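Local structure of salt-tolerant glutaminase (Micrococcus luteus, 3AGD) at residues I62-K67 and P256-V261; N110-A115 and S235-S240. The protein probably catalyses the hydrolysis of L-glutamine to L-glutamate and ammonium, as a salt-tolerant member of the glutaminase family. All coordinates share one frame; numbering follows the deposited sequence.

Contact 1: I62-K67 and P256-V261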
loop_
_atom_site.group_PDB
_atom_site.type_symbol
_atom_site.label_atom_id
_atom_site.label_comp_id
_atom_site.label_asym_id
_atom_site.label_seq_id
_atom_site.Cartn_x
_atom_site.Cartn_y
_atom_site.Cartn_z
ATOM N N ILE A 62 -4.842 -24.003 -11.057
ATOM C CA ILE A 62 -4.292 -22.772 -10.514
ATOM C C ILE A 62 -2.817 -22.556 -10.826
ATOM O O ILE A 62 -2.344 -21.418 -10.868
ATOM C CB ILE A 62 -4.521 -22.731 -8.977
ATOM C CG1 ILE A 62 -4.101 -21.382 -8.406
ATOM C CG2 ILE A 62 -3.746 -23.848 -8.307
ATOM C CD1 ILE A 62 -4.472 -21.225 -6.936
ATOM N N GLN A 63 -2.094 -23.645 -11.054
ATOM C CA GLN A 63 -0.669 -23.562 -11.357
ATOM C C GLN A 63 0.075 -22.656 -10.364
ATOM O O GLN A 63 -0.149 -22.750 -9.156
ATOM C CB GLN A 63 -0.467 -23.075 -12.796
ATOM C CG GLN A 63 -0.988 -24.045 -13.877
ATOM C CD GLN A 63 -0.359 -25.430 -13.785
ATOM O OE1 GLN A 63 0.829 -25.562 -13.492
ATOM N NE2 GLN A 63 -1.151 -26.467 -14.048
ATOM N N SER A 64 0.945 -21.778 -10.866
ATOM C CA SER A 64 1.733 -20.893 -10.003
ATOM C C SER A 64 0.964 -19.961 -9.069
ATOM O O SER A 64 1.539 -19.442 -8.104
ATOM C CB SER A 64 2.712 -20.065 -10.836
ATOM O OG SER A 64 3.805 -20.862 -11.257
ATOM N N ALA A 65 -0.316 -19.737 -9.341
ATOM C CA ALA A 65 -1.106 -18.875 -8.466
ATOM C C ALA A 65 -1.357 -19.601 -7.144
ATOM O O ALA A 65 -2.035 -19.089 -6.256
ATOM C CB ALA A 65 -2.424 -18.496 -9.127
ATOM N N SER A 66 -0.796 -20.797 -7.024
ATOM C CA SER A 66 -0.924 -21.593 -5.809
ATOM C C SER A 66 0.183 -21.189 -4.842
ATOM O O SER A 66 0.049 -21.320 -3.628
ATOM C CB SER A 66 -0.751 -23.075 -6.129
ATOM O OG SER A 66 0.601 -23.354 -6.463
ATOM N N LYS A 67 1.279 -20.695 -5.404
ATOM C CA LYS A 67 2.453 -20.311 -4.629
ATOM C C LYS A 67 2.236 -19.404 -3.418
ATOM O O LYS A 67 2.768 -19.669 -2.342
ATOM C CB LYS A 67 3.498 -19.718 -5.574
ATOM C CG LYS A 67 4.031 -20.748 -6.569
ATOM C CD LYS A 67 4.959 -20.120 -7.591
ATOM C CE LYS A 67 5.546 -21.174 -8.520
ATOM N NZ LYS A 67 6.418 -20.553 -9.547
ATOM N N PRO A 256 -0.802 -6.191 -6.531
ATOM C CA PRO A 256 -0.038 -7.422 -6.301
ATOM C C PRO A 256 -0.712 -8.569 -7.058
ATOM O O PRO A 256 -1.901 -8.816 -6.873
ATOM C CB PRO A 256 -0.114 -7.588 -4.789
ATOM C CG PRO A 256 -0.127 -6.157 -4.297
ATOM C CD PRO A 256 -1.084 -5.488 -5.263
ATOM N N ALA A 257 0.034 -9.262 -7.915
ATOM C CA ALA A 257 -0.568 -10.342 -8.691
ATOM C C ALA A 257 0.348 -11.504 -9.038
ATOM O O ALA A 257 1.568 -11.431 -8.882
ATOM C CB ALA A 257 -1.166 -9.773 -9.972
ATOM N N LYS A 258 -0.269 -12.581 -9.514
ATOM C CA LYS A 258 0.452 -13.777 -9.931
ATOM C C LYS A 258 -0.367 -14.517 -10.982
ATOM O O LYS A 258 -1.559 -14.770 -10.789
ATOM C CB LYS A 258 0.705 -14.712 -8.747
ATOM C CG LYS A 258 1.592 -15.904 -9.102
ATOM C CD LYS A 258 3.014 -15.448 -9.411
ATOM C CE LYS A 258 3.909 -16.597 -9.857
ATOM N NZ LYS A 258 3.686 -16.960 -11.285
ATOM N N SER A 259 0.271 -14.855 -12.096
ATOM C CA SER A 259 -0.405 -15.581 -13.162
ATOM C C SER A 259 -0.031 -17.066 -13.125
ATOM O O SER A 259 0.948 -17.457 -12.480
ATOM C CB SER A 259 -0.024 -14.992 -14.523
ATOM O OG SER A 259 -0.735 -15.624 -15.578
ATOM N N GLY A 260 -0.828 -17.878 -13.816
ATOM C CA GLY A 260 -0.593 -19.311 -13.904
ATOM C C GLY A 260 -0.695 -19.685 -15.376
ATOM O O GLY A 260 -1.542 -19.132 -16.082
ATOM N N VAL A 261 0.143 -20.609 -15.847
ATOM C CA VAL A 261 0.134 -20.992 -17.261
ATOM C C VAL A 261 -1.171 -21.588 -17.796
ATOM O O VAL A 261 -1.309 -21.792 -19.000
ATOM C CB VAL A 261 1.302 -21.965 -17.601
ATOM C CG1 VAL A 261 2.640 -21.238 -17.464
ATOM C CG2 VAL A 261 1.270 -23.182 -16.687
HETATM O O HOH W 1 2.490 -21.302 -13.798
HETATM O O HOH W 2 5.864 -18.781 -11.872
#
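A bend at chi4 (79°) turns Lys258 NZ to within 3.3 Å of Ser64 CB, while Ser64 places OG beside its own backbone N (chi1 -75°), where water 1 bonds to it. These residues fit the SxxK pattern (Ser64, Lys67) and the K(T/S)G-type pattern (Lys258 to Gly260) of the serine beta-lactamase-like fold, consistent with the family's clan. Both Ser64 and Val261 bind L-glutamate in another structure of this protein, so the contact forms part of the substrate pocket. Between the two segments the polar links run through water. Water 2 accepts from both lysines, Lys258 NZ at 2.9 Å and Lys67 NZ at 3.0 Å. Lys67 NZ also has partners in 110-115, Asn114 OD1 and Met112 O. Lys258 NZ donates as well to the carbonyl of the next residue, Ser259 O, which it meets in the carbonyl plane at 3.0 Å with a C=O...N angle of 150°. Next to these groups the segments meet through carbon contacts. Gly260 CA lies 3.9 Å from Gln63 CB; this glycine, just after the strand, lets the chain pass close to the turn of 62-67, because a side-chain carbon there would run into Ile62 O. Gln63, whose NE2 is bonded to Thr61 OG1, crosses Val261 at about a right angle, its CG 3.7 Å from Val261 CG2. Water 1 closes the join beside them: it accepts from Val261 N at 3.2 Å and hydrogen-bonds to Ser64 OG at 2.9 Å.

Contact 2: N110-A115 and S235-S240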
loop_
_atom_site.group_PDB
_atom_site.type_symbol
_atom_site.label_atom_id
_atom_site.label_comp_id
_atom_site.label_asym_id
_atom_site.label_seq_id
_atom_site.Cartn_x
_atom_site.Cartn_y
_atom_site.Cartn_z
ATOM N N ASN A 110 13.079 -16.454 -3.748
ATOM C CA ASN A 110 11.782 -16.162 -3.139
ATOM C C ASN A 110 10.739 -17.237 -3.426
ATOM O O ASN A 110 10.964 -18.126 -4.244
ATOM C CB ASN A 110 11.259 -14.795 -3.599
ATOM C CG ASN A 110 11.044 -14.730 -5.094
ATOM O OD1 ASN A 110 11.853 -14.161 -5.827
ATOM N ND2 ASN A 110 9.955 -15.325 -5.558
ATOM N N ALA A 111 9.596 -17.136 -2.753
ATOM C CA ALA A 111 8.510 -18.106 -2.877
ATOM C C ALA A 111 7.721 -18.098 -4.184
ATOM O O ALA A 111 6.969 -19.038 -4.448
ATOM C CB ALA A 111 7.538 -17.946 -1.692
ATOM N N MET A 112 7.886 -17.053 -4.992
ATOM C CA MET A 112 7.168 -16.928 -6.262
ATOM C C MET A 112 7.797 -17.698 -7.422
ATOM O O MET A 112 7.114 -18.038 -8.390
ATOM C CB MET A 112 7.035 -15.452 -6.647
ATOM C CG MET A 112 6.207 -14.627 -5.669
ATOM S SD MET A 112 4.520 -15.258 -5.458
ATOM C CE MET A 112 4.643 -16.090 -3.888
ATOM N N ILE A 113 9.095 -17.963 -7.333
ATOM C CA ILE A 113 9.787 -18.708 -8.377
ATOM C C ILE A 113 9.737 -20.189 -8.013
ATOM O O ILE A 113 9.661 -20.548 -6.833
ATOM C CB ILE A 113 11.265 -18.271 -8.514
ATOM C CG1 ILE A 113 12.021 -18.553 -7.214
ATOM C CG2 ILE A 113 11.339 -16.786 -8.848
ATOM C CD1 ILE A 113 13.511 -18.268 -7.289
ATOM N N ASN A 114 9.783 -21.044 -9.026
ATOM C CA ASN A 114 9.719 -22.485 -8.822
ATOM C C ASN A 114 10.625 -22.997 -7.711
ATOM O O ASN A 114 10.157 -23.645 -6.780
ATOM C CB ASN A 114 10.035 -23.203 -10.136
ATOM C CG ASN A 114 8.917 -23.066 -11.149
ATOM O OD1 ASN A 114 8.092 -22.151 -11.059
ATOM N ND2 ASN A 114 8.883 -23.969 -12.124
ATOM N N ALA A 115 11.916 -22.698 -7.804
ATOM C CA ALA A 115 12.882 -23.145 -6.800
ATOM C C ALA A 115 12.423 -22.808 -5.381
ATOM O O ALA A 115 12.534 -23.629 -4.471
ATOM C CB ALA A 115 14.246 -22.519 -7.077
ATOM N N SER A 235 3.475 -8.955 0.122
ATOM C CA SER A 235 4.723 -8.232 -0.142
ATOM C C SER A 235 5.535 -8.998 -1.184
ATOM O O SER A 235 6.023 -8.423 -2.154
ATOM C CB SER A 235 5.568 -8.077 1.135
ATOM O OG SER A 235 5.011 -7.125 2.027
ATOM N N VAL A 236 5.664 -10.305 -0.981
ATOM C CA VAL A 236 6.419 -11.155 -1.901
ATOM C C VAL A 236 5.783 -11.201 -3.295
ATOM O O VAL A 236 6.490 -11.276 -4.305
ATOM C CB VAL A 236 6.551 -12.576 -1.315
ATOM C CG1 VAL A 236 7.182 -13.521 -2.329
ATOM C CG2 VAL A 236 7.398 -12.516 -0.053
ATOM N N MET A 237 4.454 -11.153 -3.348
ATOM C CA MET A 237 3.735 -11.147 -4.621
ATOM C C MET A 237 4.073 -9.844 -5.348
ATOM O O MET A 237 4.329 -9.824 -6.551
ATOM C CB MET A 237 2.217 -11.210 -4.386
ATOM C CG MET A 237 1.658 -12.589 -4.070
ATOM S SD MET A 237 -0.103 -12.504 -3.608
ATOM C CE MET A 237 -0.853 -12.091 -5.184
ATOM N N THR A 238 4.067 -8.753 -4.596
ATOM C CA THR A 238 4.358 -7.441 -5.145
ATOM C C THR A 238 5.743 -7.403 -5.786
ATOM O O THR A 238 5.888 -7.025 -6.947
ATOM C CB THR A 238 4.278 -6.363 -4.039
ATOM O OG1 THR A 238 2.972 -6.382 -3.452
ATOM C CG2 THR A 238 4.545 -4.975 -4.614
ATOM N N SER A 239 6.756 -7.817 -5.032
ATOM C CA SER A 239 8.135 -7.801 -5.519
ATOM C C SER A 239 8.477 -8.738 -6.675
ATOM O O SER A 239 9.249 -8.365 -7.561
ATOM C CB SER A 239 9.097 -8.083 -4.360
ATOM O OG SER A 239 9.001 -7.077 -3.370
ATOM N N SER A 240 7.915 -9.945 -6.680
ATOM C CA SER A 240 8.245 -10.908 -7.733
ATOM C C SER A 240 7.100 -11.540 -8.512
ATOM O O SER A 240 7.335 -12.194 -9.533
ATOM C CB SER A 240 9.104 -12.023 -7.144
ATOM O OG SER A 240 10.243 -11.471 -6.512
#
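The Asn110 amide has Ser240 over one face: Ser240 CB and OG both stand about 3 Å above its plane, with OG 3.6 Å from Asn110 CG. Ile113 CG2 is on the other side but displaced beyond the OD1/ND2 end, not over CG, and the backbone N of Met112 sits at the edge, nearly in the plane. Which end of the amide carries oxygen is uncertain, but the placement of the plane does not depend on it. Ser240 OG accepts a bond from Ser92 N. A second flat group, the peptide of Val236, is approached over its face by Met112 CG, 3.6 Å from Val236 O. The remainder is apolar. In Met112 a bend at chi2 (-58°) places SD 4.2 Å from Met237 CG. Val236 carries CG1 anti to its N (chi1 173°), where it meets Met112 CG at 3.7 Å and Met112 CE at 3.9 Å. A CB to CB approach of 4.0 Å between Met112 and Ser240 completes the buried surface. Tyr71 of helix 67-78 covers Ala111 and Val236, whereas Ser235 and Thr238 pack on Met307 of the second subunit. The contact thus sets the last turns of helix 227-240 against the loop that leads, through Ile113 as N-cap residue, into helix 114-123, whose first residue, Asn114, binds L-glutamate in another structure: packing beside the substrate pocket of the glutaminase domain.

Both contacts are buried, and their centres lie 10 Å apart within the glutaminase domain. Contact 1 sets the start of helix 67-78 against edge strand 257-259 and combines carbon packing with polar links made through two waters, with a pair of lysines at the pocket. Contact 2 joins a loop to the end of helix 227-240 and is mostly methionine and valine packing, with residues of its helix also meeting the second subunit. Their chief junction is Lys67 NZ, which probably bonds Asn114 OD1 at 2.8 Å and Met112 O at 2.9 Å. Pro256 packing on Thr238 joins the strand and helix segments as well.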